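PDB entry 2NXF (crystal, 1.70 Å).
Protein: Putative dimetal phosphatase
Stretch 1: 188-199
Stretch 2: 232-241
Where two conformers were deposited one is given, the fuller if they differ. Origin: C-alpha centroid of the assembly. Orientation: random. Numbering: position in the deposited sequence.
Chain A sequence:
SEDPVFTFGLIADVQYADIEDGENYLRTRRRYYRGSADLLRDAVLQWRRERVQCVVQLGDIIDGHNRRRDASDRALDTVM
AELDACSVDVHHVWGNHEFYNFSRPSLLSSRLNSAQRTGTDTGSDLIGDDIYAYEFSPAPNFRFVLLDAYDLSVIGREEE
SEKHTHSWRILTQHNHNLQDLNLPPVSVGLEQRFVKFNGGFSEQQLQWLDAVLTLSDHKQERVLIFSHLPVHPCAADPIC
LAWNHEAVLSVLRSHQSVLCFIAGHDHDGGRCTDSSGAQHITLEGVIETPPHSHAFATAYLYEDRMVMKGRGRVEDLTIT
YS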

# COMPACT_ATOMS: atom_id res chain seq x y z
N VAL A 188 15.50 6.01 17.44
CA VAL A 188 16.44 6.02 16.32
C VAL A 188 16.68 4.60 15.79
O VAL A 188 16.61 3.62 16.54
CB VAL A 188 17.80 6.67 16.70
CG1 VAL A 188 17.66 8.19 16.78
CG2 VAL A 188 18.35 6.10 18.01
N GLY A 189 16.93 4.51 14.49
CA GLY A 189 17.26 3.23 13.86
C GLY A 189 16.07 2.41 13.40
O GLY A 189 14.91 2.80 13.59
N LEU A 190 16.36 1.25 12.81
CA LEU A 190 15.32 0.43 12.17
C LEU A 190 14.37 -0.28 13.13
O LEU A 190 13.29 -0.71 12.71
CB LEU A 190 15.94 -0.58 11.18
CG LEU A 190 16.86 -0.06 10.07
CD1 LEU A 190 17.39 -1.21 9.24
CD2 LEU A 190 16.14 0.94 9.16
N GLU A 191 14.75 -0.41 14.41
CA GLU A 191 13.87 -1.08 15.39
C GLU A 191 12.60 -0.29 15.68
O GLU A 191 11.67 -0.83 16.28
CB GLU A 191 14.61 -1.36 16.72
CG GLU A 191 15.61 -2.52 16.66
CD GLU A 191 14.96 -3.89 16.60
OE1 GLU A 191 14.18 -4.26 17.51
OE2 GLU A 191 15.24 -4.63 15.63
N GLN A 192 12.57 0.98 15.27
CA GLN A 192 11.34 1.79 15.36
C GLN A 192 10.13 1.12 14.69
O GLN A 192 8.99 1.38 15.08
CB GLN A 192 11.55 3.14 14.69
CG GLN A 192 12.55 4.05 15.36
CD GLN A 192 12.63 5.38 14.64
OE1 GLN A 192 11.72 6.21 14.75
NE2 GLN A 192 13.70 5.58 13.87
N ARG A 193 10.39 0.28 13.70
CA ARG A 193 9.32 -0.34 12.89
C ARG A 193 8.44 -1.30 13.68
O ARG A 193 7.35 -1.66 13.22
CB ARG A 193 9.90 -1.05 11.66
CG ARG A 193 10.62 -2.36 11.96
CD ARG A 193 11.33 -2.86 10.69
NE ARG A 193 11.93 -4.18 10.85
CZ ARG A 193 13.12 -4.43 11.41
NH1 ARG A 193 13.86 -3.44 11.94
NH2 ARG A 193 13.58 -5.68 11.48
N PHE A 194 8.92 -1.75 14.85
CA PHE A 194 8.16 -2.73 15.63
C PHE A 194 7.11 -2.05 16.49
O PHE A 194 7.25 -1.91 17.72
CB PHE A 194 9.11 -3.61 16.46
CG PHE A 194 9.88 -4.59 15.60
CD1 PHE A 194 9.23 -5.69 15.02
CD2 PHE A 194 11.23 -4.40 15.34
CE1 PHE A 194 9.93 -6.58 14.21
CE2 PHE A 194 11.94 -5.30 14.54
CZ PHE A 194 11.29 -6.39 13.98
N VAL A 195 6.04 -1.66 15.80
CA VAL A 195 4.88 -0.99 16.36
C VAL A 195 3.62 -1.66 15.84
O VAL A 195 3.65 -2.31 14.78
CB VAL A 195 4.83 0.53 16.00
CG1 VAL A 195 5.92 1.28 16.76
CG2 VAL A 195 4.97 0.75 14.49
N LYS A 196 2.53 -1.49 16.58
CA LYS A 196 1.24 -2.13 16.34
C LYS A 196 0.60 -1.71 15.01
O LYS A 196 -0.20 -2.45 14.42
CB LYS A 196 0.31 -1.77 17.51
CG LYS A 196 -1.02 -2.46 17.57
CD LYS A 196 -1.77 -2.00 18.81
CE LYS A 196 -3.26 -2.27 18.69
NZ LYS A 196 -3.99 -1.99 19.96
N PHE A 197 0.96 -0.51 14.52
CA PHE A 197 0.38 -0.05 13.25
C PHE A 197 1.12 -0.58 12.00
O PHE A 197 0.75 -0.23 10.89
CB PHE A 197 0.20 1.47 13.22
CG PHE A 197 1.47 2.27 13.40
CD1 PHE A 197 2.31 2.53 12.31
CD2 PHE A 197 1.77 2.86 14.64
CE1 PHE A 197 3.46 3.34 12.44
CE2 PHE A 197 2.93 3.68 14.79
CZ PHE A 197 3.76 3.92 13.70
N ASN A 198 2.15 -1.39 12.22
CA ASN A 198 2.82 -2.11 11.15
C ASN A 198 2.51 -3.61 11.19
O ASN A 198 1.71 -4.08 12.01
CB ASN A 198 4.33 -1.86 11.17
CG ASN A 198 4.68 -0.43 10.87
OD1 ASN A 198 3.91 0.30 10.22
ND2 ASN A 198 5.86 -0.00 11.31
N GLY A 199 3.16 -4.34 10.31
CA GLY A 199 2.94 -5.76 10.18
C GLY A 199 4.00 -6.35 9.30
O GLY A 199 4.90 -5.64 8.83
N HIS A 232 12.09 -0.88 1.84
CA HIS A 232 13.49 -0.44 1.70
C HIS A 232 13.75 0.79 2.58
O HIS A 232 13.07 1.80 2.43
CB HIS A 232 13.84 -0.15 0.24
CG HIS A 232 15.31 -0.20 -0.03
ND1 HIS A 232 16.23 0.55 0.69
CD2 HIS A 232 16.03 -0.92 -0.92
CE1 HIS A 232 17.45 0.28 0.24
NE2 HIS A 232 17.35 -0.61 -0.73
N PRO A 233 14.72 0.69 3.51
CA PRO A 233 15.01 1.83 4.38
C PRO A 233 15.34 3.16 3.67
O PRO A 233 15.21 4.22 4.29
CB PRO A 233 16.23 1.35 5.20
CG PRO A 233 16.14 -0.12 5.17
CD PRO A 233 15.56 -0.48 3.83
N CYS A 234 15.80 3.10 2.41
CA CYS A 234 16.08 4.33 1.64
C CYS A 234 14.82 5.02 1.14
O CYS A 234 14.87 6.18 0.73
CB CYS A 234 17.02 4.09 0.44
SG CYS A 234 16.60 2.72 -0.68
N ALA A 235 13.70 4.30 1.19
CA ALA A 235 12.45 4.78 0.58
C ALA A 235 11.38 5.21 1.56
O ALA A 235 10.30 5.63 1.15
CB ALA A 235 11.88 3.70 -0.38
N ALA A 236 11.67 5.13 2.86
CA ALA A 236 10.66 5.49 3.87
C ALA A 236 11.32 5.69 5.22
O ALA A 236 12.41 5.19 5.45
CB ALA A 236 9.62 4.40 3.98
N ASP A 237 10.62 6.39 6.10
CA ASP A 237 11.08 6.52 7.48
C ASP A 237 11.09 5.12 8.13
O ASP A 237 10.19 4.32 7.87
CB ASP A 237 10.17 7.47 8.26
CG ASP A 237 10.72 7.80 9.63
OD1 ASP A 237 10.52 7.01 10.58
OD2 ASP A 237 11.39 8.85 9.78
N PRO A 238 12.11 4.82 8.97
CA PRO A 238 12.18 3.50 9.61
C PRO A 238 10.90 3.11 10.37
O PRO A 238 10.56 1.93 10.40
CB PRO A 238 13.33 3.65 10.62
CG PRO A 238 14.12 4.77 10.15
CD PRO A 238 13.24 5.68 9.34
N ILE A 239 10.19 4.08 10.93
CA ILE A 239 8.98 3.73 11.69
C ILE A 239 7.89 3.17 10.80
O ILE A 239 6.92 2.60 11.31
CB ILE A 239 8.43 4.90 12.55
CG1 ILE A 239 7.56 4.35 13.70
CG2 ILE A 239 7.68 5.92 11.67
CD1 ILE A 239 7.23 5.37 14.81
N CYS A 240 8.02 3.35 9.48
CA CYS A 240 6.98 2.92 8.54
C CYS A 240 7.27 1.58 7.86
O CYS A 240 6.47 1.12 7.05
CB CYS A 240 6.77 3.99 7.47
SG CYS A 240 6.08 5.47 8.17
N LEU A 241 8.41 0.96 8.16
CA LEU A 241 8.80 -0.26 7.42
C LEU A 241 8.06 -1.50 7.92
O LEU A 241 7.75 -1.60 9.13
CB LEU A 241 10.30 -0.52 7.61
CG LEU A 241 11.24 0.54 7.03
CD1 LEU A 241 12.67 0.37 7.56
CD2 LEU A 241 11.19 0.47 5.49
O HOH W 1 10.97 8.08 12.95

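The two stretches meet through two short 3-10 segments, 190-193 and 238-240, with the CA atoms of Arg193 and Ile239 4.3 Å apart and those of Leu190 and Pro238 5.1 Å apart. Together they bury 538 Å² of surface.

One direct hydrogen bond joins them. Asn198 ND2 donates to Ile239 O (2.8 Å, 162°) and, with its other hydrogen, to Arg193 O of its own stretch (2.9 Å), so a single amide ties together the two backbones where they run closest. Asn198 is the last residue of a type I turn that begins at Val195, closed by Asn198 N to Val195 O at 3.1 Å. Leu241 O also lies 3.3 Å from Asn198 ND2, but the angle is too poor for a bond.

A second polar link passes through water 1, which donates to Gln192 OE1 (2.7 Å) and to Asp237 OD1 (2.6 Å). The water spans two acceptors that could not bond to each other directly. Both side chains are also held within their own stretches: Gln192 NE2 donates to Gly189 O (3.0 Å), while Asp237 OD1 accepts from Ile239 N (3.0 Å).

Apolar side chains also meet. The CA-to-CB bond of Leu190 points sideways, but the end of the side chain comes nearer the other stretch, and its CD2 lies 4.0 Å from Pro233 CB, 4.2 Å from Pro238 CB and 3.9 Å from Leu241 CD1. Ile239, the residue most covered by the partner stretch, places CG1 3.8 Å from Phe197 CZ and 4.5 Å from Val195 CG2. The Phe197 ring also approaches the backbone, with CE1 3.7 Å from Ile239 O.

Arg193 packs through the carbons of its side chain: CB sits 3.3 Å from the carbonyl oxygen Pro238 O, a van der Waals contact with the backbone, and CD lies 4.0 Å from Leu241 CB. Its guanidinium leads away, and NH1 donates to Leu190 O (2.9 Å).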